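Tripartite motif-containing protein 65 (Homo sapiens, PDB 7JL4) acts as an E3 ubiquitin ligase in innate immunity, autophagy and inflammation, and regulates microRNAs by ubiquitinating TNRC6A, the part described here being its PRY-SPRY domain. Local coordinates at residues A[60-66]-A[175-181]. Numbering follows the deposited sequence.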
ATOM      1  N   TRP A  60      -6.454  -8.765  -7.268  1.00 29.95           N
ATOM      2  CA  TRP A  60      -6.172  -7.498  -7.949  1.00 26.94           C
ATOM      3  C   TRP A  60      -5.075  -6.754  -7.185  1.00 25.99           C
ATOM      4  O   TRP A  60      -5.291  -5.674  -6.629  1.00 25.06           O
ATOM      5  CB  TRP A  60      -7.446  -6.666  -8.059  1.00 26.94           C
ATOM      6  CG  TRP A  60      -8.483  -7.317  -8.905  1.00 31.18           C
ATOM      7  CD1 TRP A  60      -8.271  -8.265  -9.851  1.00 34.42           C
ATOM      8  CD2 TRP A  60      -9.899  -7.071  -8.884  1.00 35.78           C
ATOM      9  NE1 TRP A  60      -9.468  -8.634 -10.429  1.00 38.81           N
ATOM     10  CE2 TRP A  60     -10.482  -7.923  -9.844  1.00 39.53           C
ATOM     11  CE3 TRP A  60     -10.731  -6.223  -8.141  1.00 37.15           C
ATOM     12  CZ2 TRP A  60     -11.862  -7.939 -10.099  1.00 44.88           C
ATOM     13  CZ3 TRP A  60     -12.105  -6.255  -8.382  1.00 43.52           C
ATOM     14  CH2 TRP A  60     -12.650  -7.103  -9.357  1.00 43.92           C
ATOM     15  N   GLN A  61      -3.866  -7.344  -7.191  1.00 23.43           N
ATOM     16  CA  GLN A  61      -2.789  -6.891  -6.311  1.00 22.27           C
ATOM     17  C   GLN A  61      -1.437  -6.857  -7.024  1.00 25.37           C
ATOM     18  O   GLN A  61      -1.223  -7.469  -8.080  1.00 23.60           O
ATOM     19  CB  GLN A  61      -2.671  -7.769  -5.043  1.00 21.13           C
ATOM     20  CG  GLN A  61      -3.906  -7.640  -4.133  1.00 24.60           C
ATOM     21  CD  GLN A  61      -3.943  -8.620  -2.971  1.00 27.98           C
ATOM     22  OE1 GLN A  61      -2.948  -9.274  -2.619  1.00 28.89           O
ATOM     23  NE2 GLN A  61      -5.099  -8.743  -2.382  1.00 20.50           N
ATOM     24  N   VAL A  62      -0.519  -6.111  -6.414  1.00 21.93           N
ATOM     25  CA  VAL A  62       0.864  -6.036  -6.873  1.00 20.77           C
ATOM     26  C   VAL A  62       1.688  -5.666  -5.651  1.00 23.72           C
ATOM     27  O   VAL A  62       1.214  -4.930  -4.782  1.00 22.00           O
ATOM     28  CB  VAL A  62       1.020  -4.993  -8.003  1.00 22.16           C
ATOM     29  CG1 VAL A  62       0.519  -3.637  -7.522  1.00 25.21           C
ATOM     30  CG2 VAL A  62       2.503  -4.909  -8.475  1.00 23.16           C
ATOM     31  N   GLN A  63       2.920  -6.184  -5.574  1.00 22.85           N
ATOM     32  CA  GLN A  63       3.811  -5.865  -4.464  1.00 21.23           C
ATOM     33  C   GLN A  63       5.024  -5.082  -4.972  1.00 22.25           C
ATOM     34  O   GLN A  63       5.226  -4.910  -6.180  1.00 24.78           O
ATOM     35  CB  GLN A  63       4.275  -7.132  -3.731  1.00 26.38           C
ATOM     36  CG  GLN A  63       5.223  -8.000  -4.564  1.00 30.55           C
ATOM     37  CD  GLN A  63       5.642  -9.297  -3.871  1.00 39.66           C
ATOM     38  OE1 GLN A  63       5.138  -9.640  -2.804  1.00 34.76           O
ATOM     39  NE2 GLN A  63       6.594 -10.009  -4.476  1.00 38.39           N
ATOM     40  N   CYS A  64       5.821  -4.576  -4.037  1.00 21.42           N
ATOM     41  CA  CYS A  64       6.998  -3.798  -4.405  1.00 20.62           C
ATOM     42  C   CYS A  64       8.227  -4.687  -4.421  1.00 19.61           C
ATOM     43  O   CYS A  64       8.237  -5.804  -3.899  1.00 19.63           O
ATOM     44  CB  CYS A  64       7.206  -2.631  -3.440  1.00 25.59           C
ATOM     45  SG  CYS A  64       6.006  -1.298  -3.637  1.00 21.04           S
ATOM     46  N   ALA A  65       9.292  -4.162  -5.013  1.00 18.77           N
ATOM     47  CA  ALA A  65      10.556  -4.870  -5.079  1.00 23.92           C
ATOM     48  C   ALA A  65      11.401  -4.686  -3.833  1.00 25.60           C
ATOM     49  O   ALA A  65      12.527  -5.192  -3.797  1.00 34.04           O
ATOM     50  CB  ALA A  65      11.355  -4.398  -6.296  1.00 24.20           C
ATOM     51  N   GLN A  66      10.918  -3.964  -2.832  1.00 23.37           N
ATOM     52  CA  GLN A  66      11.679  -3.718  -1.611  1.00 20.62           C
ATOM     53  C   GLN A  66      11.036  -4.448  -0.438  1.00 27.86           C
ATOM     54  O   GLN A  66       9.809  -4.578  -0.384  1.00 21.90           O
ATOM     55  CB  GLN A  66      11.738  -2.216  -1.289  1.00 18.18           C
ATOM     56  CG  GLN A  66      12.531  -1.408  -2.333  1.00 24.29           C
ATOM     57  CD  GLN A  66      11.740  -1.137  -3.612  1.00 23.31           C
ATOM     58  OE1 GLN A  66      10.498  -1.038  -3.599  1.00 22.52           O
ATOM     59  NE2 GLN A  66      12.444  -1.024  -4.714  1.00 21.96           N
ATOM     60  N   THR A 175       7.020  -6.797   2.909  1.00 19.01           N
ATOM     61  CA  THR A 175       7.011  -6.245   1.554  1.00 21.70           C
ATOM     62  C   THR A 175       5.753  -5.416   1.350  1.00 21.74           C
ATOM     63  O   THR A 175       4.656  -5.922   1.624  1.00 20.11           O
ATOM     64  CB  THR A 175       7.052  -7.392   0.523  1.00 25.22           C
ATOM     65  OG1 THR A 175       8.233  -8.188   0.729  1.00 23.06           O
ATOM     66  CG2 THR A 175       7.112  -6.827  -0.882  1.00 25.49           C
ATOM     67  N   PRO A 176       5.847  -4.158   0.903  1.00 16.88           N
ATOM     68  CA  PRO A 176       4.633  -3.398   0.585  1.00 16.74           C
ATOM     69  C   PRO A 176       3.800  -4.115  -0.472  1.00 22.47           C
ATOM     70  O   PRO A 176       4.340  -4.677  -1.435  1.00 21.64           O
ATOM     71  CB  PRO A 176       5.174  -2.070   0.039  1.00 16.38           C
ATOM     72  CG  PRO A 176       6.589  -1.949   0.601  1.00 17.02           C
ATOM     73  CD  PRO A 176       7.087  -3.380   0.662  1.00 20.17           C
ATOM     74  N   VAL A 177       2.471  -4.059  -0.309  1.00 18.96           N
ATOM     75  CA  VAL A 177       1.563  -4.751  -1.215  1.00 19.94           C
ATOM     76  C   VAL A 177       0.273  -3.935  -1.298  1.00 19.95           C
ATOM     77  O   VAL A 177      -0.117  -3.270  -0.337  1.00 17.49           O
ATOM     78  CB  VAL A 177       1.326  -6.207  -0.747  1.00 21.91           C
ATOM     79  CG1 VAL A 177       0.718  -6.240   0.667  1.00 18.83           C
ATOM     80  CG2 VAL A 177       0.460  -6.968  -1.758  1.00 29.38           C
ATOM     81  N   PHE A 178      -0.347  -3.939  -2.475  1.00 17.73           N
ATOM     82  CA  PHE A 178      -1.442  -3.023  -2.799  1.00 22.77           C
ATOM     83  C   PHE A 178      -2.556  -3.747  -3.548  1.00 23.11           C
ATOM     84  O   PHE A 178      -2.294  -4.657  -4.334  1.00 22.75           O
ATOM     85  CB  PHE A 178      -0.909  -1.869  -3.656  1.00 22.59           C
ATOM     86  CG  PHE A 178       0.200  -1.106  -2.991  1.00 24.06           C
ATOM     87  CD1 PHE A 178      -0.095  -0.062  -2.128  1.00 24.04           C
ATOM     88  CD2 PHE A 178       1.524  -1.457  -3.199  1.00 21.30           C
ATOM     89  CE1 PHE A 178       0.903   0.640  -1.485  1.00 22.56           C
ATOM     90  CE2 PHE A 178       2.551  -0.771  -2.555  1.00 29.11           C
ATOM     91  CZ  PHE A 178       2.233   0.286  -1.683  1.00 25.80           C
ATOM     92  N   TRP A 179      -3.800  -3.295  -3.337  1.00 21.14           N
ATOM     93  CA  TRP A 179      -4.973  -3.763  -4.063  1.00 22.29           C
ATOM     94  C   TRP A 179      -5.608  -2.573  -4.772  1.00 28.03           C
ATOM     95  O   TRP A 179      -5.651  -1.465  -4.220  1.00 23.94           O
ATOM     96  CB  TRP A 179      -5.990  -4.381  -3.112  1.00 20.20           C
ATOM     97  CG  TRP A 179      -7.325  -4.717  -3.732  1.00 23.31           C
ATOM     98  CD1 TRP A 179      -7.655  -5.862  -4.373  1.00 25.53           C
ATOM     99  CD2 TRP A 179      -8.517  -3.904  -3.705  1.00 26.84           C
ATOM    100  NE1 TRP A 179      -9.006  -5.824  -4.758  1.00 26.53           N
ATOM    101  CE2 TRP A 179      -9.539  -4.624  -4.361  1.00 26.81           C
ATOM    102  CE3 TRP A 179      -8.810  -2.635  -3.191  1.00 23.42           C
ATOM    103  CZ2 TRP A 179     -10.834  -4.111  -4.517  1.00 30.46           C
ATOM    104  CZ3 TRP A 179     -10.094  -2.123  -3.348  1.00 24.91           C
ATOM    105  CH2 TRP A 179     -11.086  -2.865  -4.008  1.00 28.21           C
ATOM    106  N   LEU A 180      -6.077  -2.796  -6.000  1.00 27.67           N
ATOM    107  CA  LEU A 180      -6.634  -1.736  -6.837  1.00 27.05           C
ATOM    108  C   LEU A 180      -7.896  -2.219  -7.528  1.00 28.94           C
ATOM    109  O   LEU A 180      -7.852  -3.190  -8.288  1.00 32.64           O
ATOM    110  CB  LEU A 180      -5.643  -1.284  -7.912  1.00 26.33           C
ATOM    111  CG  LEU A 180      -4.354  -0.557  -7.593  1.00 24.50           C
ATOM    112  CD1 LEU A 180      -3.280  -1.553  -7.142  1.00 25.67           C
ATOM    113  CD2 LEU A 180      -3.948   0.195  -8.859  1.00 24.46           C
ATOM    114  N   LEU A 181      -8.987  -1.486  -7.346  1.00 31.96           N
ATOM    115  CA  LEU A 181     -10.168  -1.682  -8.172  1.00 33.19           C
ATOM    116  C   LEU A 181      -9.847  -1.333  -9.629  1.00 32.86           C
ATOM    117  O   LEU A 181      -8.875  -0.640  -9.919  1.00 31.91           O
ATOM    118  CB  LEU A 181     -11.306  -0.812  -7.656  1.00 33.97           C
ATOM    119  CG  LEU A 181     -12.684  -1.283  -8.108  1.00 34.19           C
ATOM    120  CD1 LEU A 181     -12.853  -2.699  -7.627  1.00 36.53           C
ATOM    121  CD2 LEU A 181     -13.752  -0.373  -7.554  1.00 40.49           C
TER
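The indole of Trp179 lies beside that of Trp60, the two side chains extending in the same direction, where strands 61-63 and 175-180 pair antiparallel in one sheet of the B30.2/SPRY beta-sandwich. Leu181 N sits over one face of the Trp179 ring, displaced from the ring centre, while Gln61 CG meets the edge near the ring plane. With CG anti to the backbone N (chi1 172°), the Trp179 indole runs alongside Trp60, bringing NE1 to 3.7 Å from Trp60 CB; the same N-H is hydrogen-bonded to Thr102 OG1 in a loop. Replacing Trp179 by an alanine would be likely to uncover the flank of Trp60 and leave Thr102 without the indole donor. Further along the Trp60 ring, CZ3 touches Leu181 CD1 at 3.7 Å.

On the sheet face that carries Val62 and Phe178, the Phe178 side chain packs against Leu186 and Leu188 of strand 185-188, which belongs to the other sheet. The backbones are joined by four hydrogen bonds: Leu180 N to Trp60 O, a reciprocal pair between Val62 and Phe178, and Cys64 N to Pro176 O at 3.0 Å. Past this last bond, Thr175 CG2 approaches the carbonyl oxygens of both Cys64 and Gln66. Cys64 SG rests on Pro176 CB and meets the Phe178 ring edge-on in its plane, 3.7 Å from CE2.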